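Local atomic coordinates of D-ribose pyranase (PDB entry 1OGD), a protein that probably catalyses the interconversion of the beta-pyranose and beta-furanose forms of D-ribose, and assembles as a decamer of two pentamers. Residues A[62-67]-A[123-128]. Sequence-based numbering, arbitrary orientation.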
ATOM      1  N   MET A  62     -24.816  12.946 -16.563  1.00 30.11           N
ATOM      2  CA  MET A  62     -24.088  11.995 -17.382  1.00 31.32           C
ATOM      3  C   MET A  62     -24.755  11.767 -18.730  1.00 32.26           C
ATOM      4  O   MET A  62     -25.970  11.611 -18.804  1.00 32.45           O
ATOM      5  CB  MET A  62     -24.014  10.669 -16.623  1.00 32.63           C
ATOM      6  CG  MET A  62     -23.344   9.533 -17.347  1.00 33.93           C
ATOM      7  SD  MET A  62     -23.515   7.995 -16.401  1.00 33.97           S
ATOM      8  CE  MET A  62     -23.226   6.840 -17.673  1.00 30.78           C
ATOM      9  N   ALA A  63     -23.956  11.748 -19.791  1.00 32.68           N
ATOM     10  CA  ALA A  63     -24.475  11.489 -21.124  1.00 33.16           C
ATOM     11  C   ALA A  63     -24.623   9.969 -21.269  1.00 34.00           C
ATOM     12  O   ALA A  63     -23.631   9.241 -21.346  1.00 34.66           O
ATOM     13  CB  ALA A  63     -23.518  12.025 -22.177  1.00 32.13           C
ATOM     14  N   VAL A  64     -25.865   9.496 -21.303  1.00 33.19           N
ATOM     15  CA  VAL A  64     -26.149   8.068 -21.422  1.00 32.85           C
ATOM     16  C   VAL A  64     -26.582   7.683 -22.836  1.00 34.54           C
ATOM     17  O   VAL A  64     -27.506   8.285 -23.386  1.00 33.88           O
ATOM     18  CB  VAL A  64     -27.269   7.659 -20.447  1.00 32.09           C
ATOM     19  CG1 VAL A  64     -27.499   6.161 -20.518  1.00 31.92           C
ATOM     20  CG2 VAL A  64     -26.910   8.102 -19.023  1.00 29.77           C
ATOM     21  N   GLU A  65     -25.923   6.686 -23.425  1.00 33.86           N
ATOM     22  CA  GLU A  65     -26.294   6.247 -24.769  1.00 36.14           C
ATOM     23  C   GLU A  65     -27.072   4.937 -24.765  1.00 36.09           C
ATOM     24  O   GLU A  65     -27.661   4.559 -25.775  1.00 37.10           O
ATOM     25  CB  GLU A  65     -25.063   6.094 -25.669  1.00 36.62           C
ATOM     26  CG  GLU A  65     -24.043   5.070 -25.203  1.00 40.82           C
ATOM     27  CD  GLU A  65     -23.032   4.718 -26.286  1.00 41.75           C
ATOM     28  OE1 GLU A  65     -22.798   5.560 -27.183  1.00 40.70           O
ATOM     29  OE2 GLU A  65     -22.462   3.605 -26.235  1.00 41.57           O
ATOM     30  N   LYS A  66     -27.087   4.246 -23.630  1.00 36.69           N
ATOM     31  CA  LYS A  66     -27.802   2.979 -23.536  1.00 35.54           C
ATOM     32  C   LYS A  66     -28.038   2.595 -22.081  1.00 36.26           C
ATOM     33  O   LYS A  66     -27.164   2.778 -21.231  1.00 35.71           O
ATOM     34  CB  LYS A  66     -27.008   1.878 -24.240  1.00 36.85           C
ATOM     35  CG  LYS A  66     -27.670   0.513 -24.233  1.00 38.82           C
ATOM     36  CD  LYS A  66     -26.776  -0.505 -24.924  1.00 41.97           C
ATOM     37  CE  LYS A  66     -27.395  -1.889 -24.925  1.00 44.11           C
ATOM     38  NZ  LYS A  66     -26.498  -2.894 -25.566  1.00 43.76           N
ATOM     39  N   VAL A  67     -29.227   2.071 -21.805  1.00 34.69           N
ATOM     40  CA  VAL A  67     -29.595   1.654 -20.460  1.00 35.16           C
ATOM     41  C   VAL A  67     -29.849   0.154 -20.485  1.00 36.92           C
ATOM     42  O   VAL A  67     -30.369  -0.377 -21.469  1.00 37.78           O
ATOM     43  CB  VAL A  67     -30.876   2.365 -19.978  1.00 36.25           C
ATOM     44  CG1 VAL A  67     -31.141   2.027 -18.521  1.00 35.13           C
ATOM     45  CG2 VAL A  67     -30.741   3.875 -20.163  1.00 35.17           C
ATOM     46  N   CYS A 123     -30.162  -0.780 -12.624  1.00 29.49           N
ATOM     47  CA  CYS A 123     -29.920  -0.521 -14.035  1.00 30.44           C
ATOM     48  C   CYS A 123     -28.479  -0.107 -14.274  1.00 28.86           C
ATOM     49  O   CYS A 123     -27.817   0.436 -13.390  1.00 29.59           O
ATOM     50  CB  CYS A 123     -30.865   0.557 -14.576  1.00 29.88           C
ATOM     51  SG  CYS A 123     -30.488   2.224 -14.048  1.00 32.07           S
ATOM     52  N   ILE A 124     -28.004  -0.386 -15.478  1.00 29.07           N
ATOM     53  CA  ILE A 124     -26.656  -0.034 -15.883  1.00 30.13           C
ATOM     54  C   ILE A 124     -26.760   1.099 -16.896  1.00 31.22           C
ATOM     55  O   ILE A 124     -27.519   1.004 -17.868  1.00 30.83           O
ATOM     56  CB  ILE A 124     -25.943  -1.227 -16.557  1.00 30.13           C
ATOM     57  CG1 ILE A 124     -25.600  -2.286 -15.507  1.00 31.16           C
ATOM     58  CG2 ILE A 124     -24.692  -0.750 -17.286  1.00 30.20           C
ATOM     59  CD1 ILE A 124     -25.034  -3.570 -16.099  1.00 32.49           C
ATOM     60  N   LEU A 125     -26.021   2.176 -16.658  1.00 30.21           N
ATOM     61  CA  LEU A 125     -26.017   3.300 -17.587  1.00 29.37           C
ATOM     62  C   LEU A 125     -24.715   3.227 -18.369  1.00 29.45           C
ATOM     63  O   LEU A 125     -23.632   3.203 -17.781  1.00 29.23           O
ATOM     64  CB  LEU A 125     -26.092   4.633 -16.838  1.00 28.83           C
ATOM     65  CG  LEU A 125     -27.281   4.853 -15.903  1.00 30.27           C
ATOM     66  CD1 LEU A 125     -27.190   6.242 -15.291  1.00 29.05           C
ATOM     67  CD2 LEU A 125     -28.583   4.686 -16.671  1.00 31.95           C
ATOM     68  N   GLN A 126     -24.821   3.165 -19.690  1.00 29.21           N
ATOM     69  CA  GLN A 126     -23.641   3.104 -20.538  1.00 29.55           C
ATOM     70  C   GLN A 126     -23.344   4.500 -21.069  1.00 30.84           C
ATOM     71  O   GLN A 126     -24.177   5.118 -21.737  1.00 30.50           O
ATOM     72  CB  GLN A 126     -23.864   2.137 -21.699  1.00 31.25           C
ATOM     73  CG  GLN A 126     -22.581   1.763 -22.420  1.00 33.75           C
ATOM     74  CD  GLN A 126     -22.802   0.730 -23.502  1.00 36.56           C
ATOM     75  OE1 GLN A 126     -23.006   1.069 -24.669  1.00 38.72           O
ATOM     76  NE2 GLN A 126     -22.776  -0.543 -23.118  1.00 36.15           N
ATOM     77  N   ALA A 127     -22.145   4.989 -20.762  1.00 30.11           N
ATOM     78  CA  ALA A 127     -21.713   6.323 -21.159  1.00 30.07           C
ATOM     79  C   ALA A 127     -21.667   6.577 -22.660  1.00 30.05           C
ATOM     80  O   ALA A 127     -21.170   5.759 -23.432  1.00 28.44           O
ATOM     81  CB  ALA A 127     -20.344   6.619 -20.552  1.00 29.00           C
ATOM     82  N   GLY A 128     -22.185   7.732 -23.061  1.00 31.43           N
ATOM     83  CA  GLY A 128     -22.158   8.097 -24.464  1.00 33.20           C
ATOM     84  C   GLY A 128     -20.967   9.005 -24.691  1.00 34.29           C
ATOM     85  O   GLY A 128     -20.011   8.978 -23.915  1.00 34.99           O
TER
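The flat carboxylate of E65 has A127 O and G128 CA close by and the side-chain amide of Q126 crossing it obliquely, the two planes 53° apart, while the aliphatic stem of K66 runs alongside Q126, pointing the same way. E65 holds CG in the crowded position between backbone N and carbonyl carbon (chi1 61°), 3.4 Å from A127 O. The backbone course brings E65 CB within 3.7 Å of G128 CA, where a residue without a side chain suits the close approach. E65 OE1 is hydrogen-bonded to H20, the inferred proton donor, and K66, long and fully extended, carries NZ to a salt bridge with E94. On the other face, branched V67 and L125 lie side by side; slender M62 reaches from the preceding loop, CE 3.7 Å from L125 CB and also against A127 CB. An alanine at E65 would lose the carboxylate and would probably leave H20 less firmly oriented. Three backbone hydrogen bonds join the segments: Q126 O and K66 O receive E65 N and Q126 N nearly along their C=O axes, whereas G128 N sits above the carbonyl plane of A63. With E65 and K66 both opposite Q126, this is a classic beta bulge between neighbouring antiparallel strands 64-70 and 123-127, inside the RbsD/FucU mixed sheet.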